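Local coordinates for multidrug resistance protein (Vibrio cholerae, PDB 1YC9) that probably forms the outer membrane exit channel of a drug efflux system, consistent with a role in resistance to puromycin and acriflavine, at residues A[54-59]-A[130-135]; A[135-140]-A[258-263]; A[353-358]-A[429-434]. The protein carries 1 engineered substitution. All coordinates share one frame; numbering follows the deposited sequence.

Contact 1. Residues A[54-59]-A[130-135]; sequences ARLKGA and AAAEAE
Leu56 and Ala59 of helix 47-67 face Ala132 and Glu133 of helix 117-183 in an almost antiparallel helix pair, part of the long helical barrel of an outer membrane factor. The segment axes pass 9.0 Å apart at 170°, a spacing that suits the small alanines between them. Leu56 shows how one branched side chain bridges such a gap. Its CB does not aim straight at the partner helix, but chi1 near 172° swings CG away from the backbone N, and the fork then opens toward helix 117-183. There CD1 lies against the start of the Glu133 chain, 3.8 Å from Glu133 CG, and 3.9 Å from the carbonyl carbon of Ala132. The other methyl, CD2, faces Ser136, one turn further on, while Leu129 closes in from the same helix. Glu133 offers only its aliphatic root here; its extended chain carries the carboxylate away from the leucine. On the far side of helix 47-67, Lys57 NZ forms a salt bridge with Glu335 of the second subunit. Packing is tightest beside the leucine, where Ala59 CB and Ala132 CB stand 3.4 Å apart, closer than carbons usually sit.

Contact 2. Residues A[135-140]-A[258-263]; sequences ESVAAR and HRADIT
The methyl of Ala260 points at the surface of helix 117-183 and rests where Val137 and Ala138 follow each other. Ala260 CB comes within 3.9 Å of the backbone N of Ala138 and 4.1 Å of Ala138 CB. Each alanine methyl is directed at the other segment, and the two pass side by side rather than meeting end-on. Val137 flanks them: its CB is directed across the contact and lies 4.2 Å from Ala260 CB, while Phe437, in the chain beyond the last helix, packs on the valine too. No hydrogen bond crosses between the segments, and with alanine on both sides the backbones come close, the CA atoms of Ala138 and Ala260 being 5.6 Å apart.

This is the first turn of helix 260-281 laid on the first third of helix 117-183, within the helical barrel characteristic of outer membrane factors. Arg259 occupies the N-cap position of the shorter helix. Its side chain is folded at chi2 (-89°) and chi3 (-50°), which bends the chain so that the guanidinium comes alongside the Asp261 carboxylate at the start of the helix and grips it side-on. Arg259 NE reaches Asp261 OD2 at 2.8 Å, and Arg259 NH2 reaches Asp261 OD1 at 2.7 Å. Both oxygens are met on their syn sides. The carboxylate sits at the guanidinium edge, in its plane, but is twisted noticeably against it, and the paired bonds limit rotation of the arginine. The third nitrogen, NH1, serves partners outside the two segments. Asp261 OD2 also accepts a weak bond from the backbone N of Ile262, at 3.0 Å.

Contact 3. Residues A[353-358]-A[429-434]; sequences LHEIAD and LIHALG. Unlike the reference sequence in segment 353-358: His354 (reference Tyr), Ile356 (reference Val).
Around Ile356 and Ala432, whose CA atoms are 5.4 Å apart, segments 353-358 and 429-433 run antiparallel with axes 9.0 Å apart and inclined at 156°. They belong to helices 326-391 and 398-433, neighbouring members of the helical barrel that outer membrane factors build as trimers. The close spacing is compatible with the small side chain of Ala432, whose methyl points into the interface. Ile356, which stands where the reference sequence has valine, meets it with the longer of its two branches. With chi1 at -64°, CG1 is anti to the carbonyl carbon and lies 3.8 Å from Ala432 CB, while CD1 continues to within 3.8 Å of Ala432 O. The apolar arm thus lies along the last helical turn, beside a carbonyl that accepts a hydrogen bond from Arg259 NH1.

Next to this apolar patch is a polar one. Glu355 stretches out beside the edge of the His431 ring, near its plane, but its OE1 stays 4.4 Å from His431 ND1, so the two do not bond directly. A water modelled in the ring plane bridges Glu355 OE1 and His431 ND1, but it is doubtful because both separations are too short. The stronger partner of Glu355 OE1 is Arg259 NH1, in a salt bridge. The other face of helix 326-391 is a subunit boundary, where Asp358 OD1 bonds to Asn218 of the third subunit and Leu353 packs on Pro228 of that same third subunit. Helix 398-433 ends within the contact in a Schellman motif: Gly434 takes a positive phi of 86°, and its backbone N donates weakly to Ile430 O and, at 3.0 Å, to His431 O.

The three contacts follow one another along the chain, each closing before the next opens, and step mainly across the barrel wall, with some shift along it. Contacts 1 and 2 have centres 10 Å apart and share helix 117-183, with Glu135 common to both; Ala134 O of the first lies 3.1 Å from Ala260 CB of the second. Contact 3, centred 13 Å from contact 2 and 23 Å from contact 1, is tied to contact 2 by the polar bonds of Arg259. Contact 2 thus links helices 47-67 and 117-183 to helices 326-391 and 398-433 within one subunit's share of the barrel wall.

Contact 1. Residues A[54-59]-A[130-135]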
# COMPACT_ATOMS: atom_id res chain seq x y z
N ALA A 54 7.90 15.71 -11.33
CA ALA A 54 7.19 15.14 -12.48
C ALA A 54 5.69 15.08 -12.26
O ALA A 54 4.91 15.44 -13.14
CB ALA A 54 7.73 13.77 -12.81
N ARG A 55 5.29 14.67 -11.06
CA ARG A 55 3.89 14.60 -10.69
C ARG A 55 3.22 15.98 -10.62
O ARG A 55 2.01 16.10 -10.83
CB ARG A 55 3.71 13.86 -9.36
CG ARG A 55 4.07 12.38 -9.43
N LEU A 56 4.00 17.02 -10.32
CA LEU A 56 3.48 18.37 -10.35
C LEU A 56 3.34 18.81 -11.81
O LEU A 56 2.32 19.35 -12.20
CB LEU A 56 4.37 19.33 -9.52
CG LEU A 56 4.00 20.80 -9.65
CD1 LEU A 56 2.54 21.03 -9.23
CD2 LEU A 56 4.95 21.60 -8.77
N LYS A 57 4.35 18.56 -12.63
CA LYS A 57 4.29 18.93 -14.02
C LYS A 57 3.11 18.25 -14.70
O LYS A 57 2.43 18.84 -15.53
CB LYS A 57 5.62 18.64 -14.73
CG LYS A 57 5.68 19.01 -16.20
CD LYS A 57 7.02 18.69 -16.82
CE LYS A 57 7.01 18.97 -18.30
NZ LYS A 57 8.33 18.84 -18.95
N GLY A 58 2.82 17.02 -14.29
CA GLY A 58 1.69 16.28 -14.82
C GLY A 58 0.40 17.00 -14.58
O GLY A 58 -0.43 17.16 -15.47
N ALA A 59 0.21 17.42 -13.34
CA ALA A 59 -1.00 18.14 -12.96
C ALA A 59 -1.11 19.47 -13.73
O ALA A 59 -2.20 19.91 -14.07
CB ALA A 59 -1.01 18.40 -11.47
N ALA A 130 -3.98 22.85 -7.66
CA ALA A 130 -3.65 23.40 -6.34
C ALA A 130 -3.37 22.30 -5.34
O ALA A 130 -2.48 22.41 -4.49
CB ALA A 130 -4.76 24.36 -5.80
N ALA A 131 -4.10 21.20 -5.45
CA ALA A 131 -3.83 20.06 -4.61
C ALA A 131 -2.46 19.46 -4.95
O ALA A 131 -1.70 19.10 -4.03
CB ALA A 131 -4.94 19.02 -4.71
N ALA A 132 -2.16 19.38 -6.24
CA ALA A 132 -0.85 18.89 -6.68
C ALA A 132 0.33 19.77 -6.21
O ALA A 132 1.44 19.28 -5.85
CB ALA A 132 -0.83 18.71 -8.13
N GLU A 133 0.07 21.06 -6.17
CA GLU A 133 1.08 22.00 -5.66
C GLU A 133 1.36 21.73 -4.18
O GLU A 133 2.51 21.64 -3.75
CB GLU A 133 0.63 23.43 -5.91
CG GLU A 133 0.70 23.84 -7.36
CD GLU A 133 0.09 25.20 -7.66
OE1 GLU A 133 -0.53 25.77 -6.75
OE2 GLU A 133 0.22 25.66 -8.82
N ALA A 134 0.29 21.54 -3.40
CA ALA A 134 0.39 21.20 -1.99
C ALA A 134 1.08 19.86 -1.82
O ALA A 134 1.91 19.69 -0.92
CB ALA A 134 -1.00 21.17 -1.35
N GLU A 135 0.78 18.89 -2.68
CA GLU A 135 1.42 17.60 -2.55
C GLU A 135 2.92 17.67 -2.86
O GLU A 135 3.69 16.94 -2.26
CB GLU A 135 0.72 16.56 -3.40
CG GLU A 135 -0.64 16.24 -2.81
CD GLU A 135 -1.39 15.18 -3.58
OE1 GLU A 135 -1.12 15.02 -4.78
OE2 GLU A 135 -2.27 14.51 -2.97

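Contact 2. Residues A[135-140]-A[258-263]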
# COMPACT_ATOMS: atom_id res chain seq x y z
N GLU A 135 0.78 18.89 -2.68
CA GLU A 135 1.42 17.60 -2.55
C GLU A 135 2.92 17.67 -2.86
O GLU A 135 3.69 16.94 -2.26
CB GLU A 135 0.72 16.56 -3.40
CG GLU A 135 -0.64 16.24 -2.81
CD GLU A 135 -1.39 15.18 -3.58
OE1 GLU A 135 -1.12 15.02 -4.78
OE2 GLU A 135 -2.27 14.51 -2.97
N SER A 136 3.34 18.58 -3.73
CA SER A 136 4.77 18.77 -3.98
C SER A 136 5.50 19.28 -2.73
O SER A 136 6.62 18.88 -2.46
CB SER A 136 5.05 19.68 -5.19
OG SER A 136 4.68 20.99 -4.93
N VAL A 137 4.84 20.15 -1.97
CA VAL A 137 5.38 20.57 -0.67
C VAL A 137 5.43 19.39 0.31
O VAL A 137 6.44 19.19 1.01
CB VAL A 137 4.54 21.74 -0.08
CG1 VAL A 137 5.01 22.16 1.33
CG2 VAL A 137 4.58 22.92 -1.05
N ALA A 138 4.34 18.63 0.40
CA ALA A 138 4.32 17.41 1.22
C ALA A 138 5.46 16.46 0.82
O ALA A 138 6.07 15.83 1.71
CB ALA A 138 2.95 16.69 1.16
N ALA A 139 5.79 16.39 -0.47
CA ALA A 139 6.85 15.51 -0.95
C ALA A 139 8.21 16.00 -0.49
O ALA A 139 9.06 15.20 -0.05
CB ALA A 139 6.85 15.36 -2.50
N ARG A 140 8.42 17.32 -0.54
CA ARG A 140 9.63 17.87 0.00
C ARG A 140 9.79 17.50 1.48
O ARG A 140 10.86 17.11 1.92
CB ARG A 140 9.60 19.37 -0.14
CG ARG A 140 10.92 20.04 0.17
CD ARG A 140 10.74 21.48 0.56
NE ARG A 140 11.95 22.28 0.42
CZ ARG A 140 12.56 22.90 1.43
NH1 ARG A 140 12.13 22.76 2.67
NH2 ARG A 140 13.63 23.65 1.19
N HIS A 258 -0.03 24.85 8.02
CA HIS A 258 1.09 24.47 7.17
C HIS A 258 0.96 22.98 6.75
O HIS A 258 1.90 22.42 6.18
CB HIS A 258 2.44 24.77 7.86
N ARG A 259 -0.19 22.34 7.01
CA ARG A 259 -0.33 20.93 6.60
C ARG A 259 -0.75 20.92 5.14
O ARG A 259 -1.92 21.20 4.81
CB ARG A 259 -1.35 20.18 7.43
CG ARG A 259 -1.03 20.07 8.90
CD ARG A 259 -0.23 18.89 9.26
NE ARG A 259 -0.70 17.58 8.75
CZ ARG A 259 -0.49 16.42 9.37
NH1 ARG A 259 0.05 16.42 10.57
NH2 ARG A 259 -0.90 15.29 8.84
N ALA A 260 0.20 20.59 4.28
CA ALA A 260 -0.07 20.47 2.85
C ALA A 260 -1.08 19.34 2.56
O ALA A 260 -1.85 19.45 1.62
CB ALA A 260 1.23 20.25 2.08
N ASP A 261 -1.10 18.28 3.35
CA ASP A 261 -2.10 17.19 3.15
C ASP A 261 -3.53 17.66 3.37
O ASP A 261 -4.45 17.29 2.62
CB ASP A 261 -1.78 15.94 3.99
CG ASP A 261 -1.75 16.20 5.52
OD1 ASP A 261 -1.89 15.24 6.32
OD2 ASP A 261 -1.59 17.33 6.06
N ILE A 262 -3.75 18.50 4.39
CA ILE A 262 -5.06 19.08 4.61
C ILE A 262 -5.41 20.02 3.46
O ILE A 262 -6.53 20.01 2.96
CB ILE A 262 -5.12 19.85 5.96
CG1 ILE A 262 -4.98 18.87 7.11
CG2 ILE A 262 -6.39 20.65 6.08
CD1 ILE A 262 -4.82 19.50 8.48
N THR A 263 -4.46 20.86 3.04
CA THR A 263 -4.72 21.76 1.93
C THR A 263 -5.11 20.97 0.67
O THR A 263 -6.05 21.31 -0.01
CB THR A 263 -3.49 22.57 1.68
OG1 THR A 263 -3.26 23.36 2.85
CG2 THR A 263 -3.70 23.52 0.52

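Contact 3. Residues A[353-358]-A[429-434]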
# COMPACT_ATOMS: atom_id res chain seq x y z
N LEU A 353 -4.66 16.08 13.74
CA LEU A 353 -4.86 16.39 15.14
C LEU A 353 -4.30 15.25 16.04
O LEU A 353 -3.79 15.51 17.12
CB LEU A 353 -6.34 16.65 15.45
CG LEU A 353 -6.97 17.95 14.89
CD1 LEU A 353 -8.46 17.99 15.10
CD2 LEU A 353 -6.34 19.21 15.49
N HIS A 354 -4.40 14.00 15.58
CA HIS A 354 -3.92 12.84 16.32
C HIS A 354 -2.39 12.95 16.38
O HIS A 354 -1.78 12.71 17.43
CB HIS A 354 -4.36 11.59 15.56
CG HIS A 354 -3.83 10.28 16.06
ND1 HIS A 354 -3.80 9.16 15.25
CD2 HIS A 354 -3.36 9.88 17.27
CE1 HIS A 354 -3.34 8.13 15.94
NE2 HIS A 354 -3.05 8.55 17.16
N GLU A 355 -1.80 13.27 15.24
CA GLU A 355 -0.34 13.32 15.13
C GLU A 355 0.23 14.40 16.05
O GLU A 355 1.19 14.15 16.82
CB GLU A 355 0.09 13.56 13.71
CG GLU A 355 0.05 12.29 12.88
CD GLU A 355 0.14 12.54 11.38
OE1 GLU A 355 0.59 13.63 10.97
OE2 GLU A 355 -0.21 11.59 10.62
N ILE A 356 -0.42 15.56 16.02
CA ILE A 356 -0.03 16.67 16.91
C ILE A 356 -0.29 16.34 18.37
O ILE A 356 0.58 16.60 19.21
CB ILE A 356 -0.76 17.98 16.56
CG1 ILE A 356 -0.31 18.40 15.17
CG2 ILE A 356 -0.35 19.12 17.57
CD1 ILE A 356 -1.30 19.27 14.42
N ALA A 357 -1.43 15.70 18.67
CA ALA A 357 -1.73 15.28 20.01
C ALA A 357 -0.67 14.32 20.55
O ALA A 357 -0.32 14.42 21.73
CB ALA A 357 -3.10 14.65 20.15
N ASP A 358 -0.17 13.42 19.70
CA ASP A 358 0.83 12.43 20.12
C ASP A 358 2.16 13.09 20.38
O ASP A 358 2.82 12.79 21.37
CB ASP A 358 1.01 11.35 19.08
CG ASP A 358 -0.04 10.24 19.17
OD1 ASP A 358 -1.03 10.37 19.89
OD2 ASP A 358 0.06 9.18 18.50
N LEU A 429 7.47 16.77 15.64
CA LEU A 429 6.72 18.02 15.72
C LEU A 429 6.77 18.72 14.37
O LEU A 429 5.76 19.28 13.92
CB LEU A 429 7.30 18.93 16.82
CG LEU A 429 6.68 20.35 16.95
CD1 LEU A 429 5.25 20.23 17.38
CD2 LEU A 429 7.49 21.15 17.99
N ILE A 430 7.95 18.78 13.77
CA ILE A 430 8.10 19.45 12.52
C ILE A 430 7.22 18.77 11.49
O ILE A 430 6.49 19.42 10.76
CB ILE A 430 9.57 19.45 12.09
CG1 ILE A 430 10.33 20.46 12.95
CG2 ILE A 430 9.71 19.78 10.66
CD1 ILE A 430 11.79 20.50 12.74
N HIS A 431 7.25 17.44 11.48
CA HIS A 431 6.37 16.68 10.58
C HIS A 431 4.88 16.94 10.84
O HIS A 431 4.10 17.16 9.89
CB HIS A 431 6.74 15.21 10.65
CG HIS A 431 6.08 14.41 9.59
ND1 HIS A 431 4.78 13.98 9.71
CD2 HIS A 431 6.50 14.03 8.37
CE1 HIS A 431 4.44 13.33 8.61
NE2 HIS A 431 5.47 13.35 7.78
N ALA A 432 4.49 16.99 12.09
CA ALA A 432 3.09 17.13 12.48
C ALA A 432 2.58 18.50 12.12
O ALA A 432 1.41 18.66 11.78
CB ALA A 432 2.92 16.89 13.94
N LEU A 433 3.46 19.50 12.16
CA LEU A 433 3.08 20.86 11.79
C LEU A 433 3.14 21.05 10.28
O LEU A 433 2.63 22.02 9.77
CB LEU A 433 3.96 21.90 12.51
CG LEU A 433 3.91 21.83 14.03
CD1 LEU A 433 4.91 22.83 14.64
CD2 LEU A 433 2.52 22.10 14.52
N GLY A 434 3.75 20.12 9.55
CA GLY A 434 3.80 20.18 8.10
C GLY A 434 4.97 21.00 7.60
O GLY A 434 4.97 21.43 6.46
O HOH W 1 3.01 13.92 11.48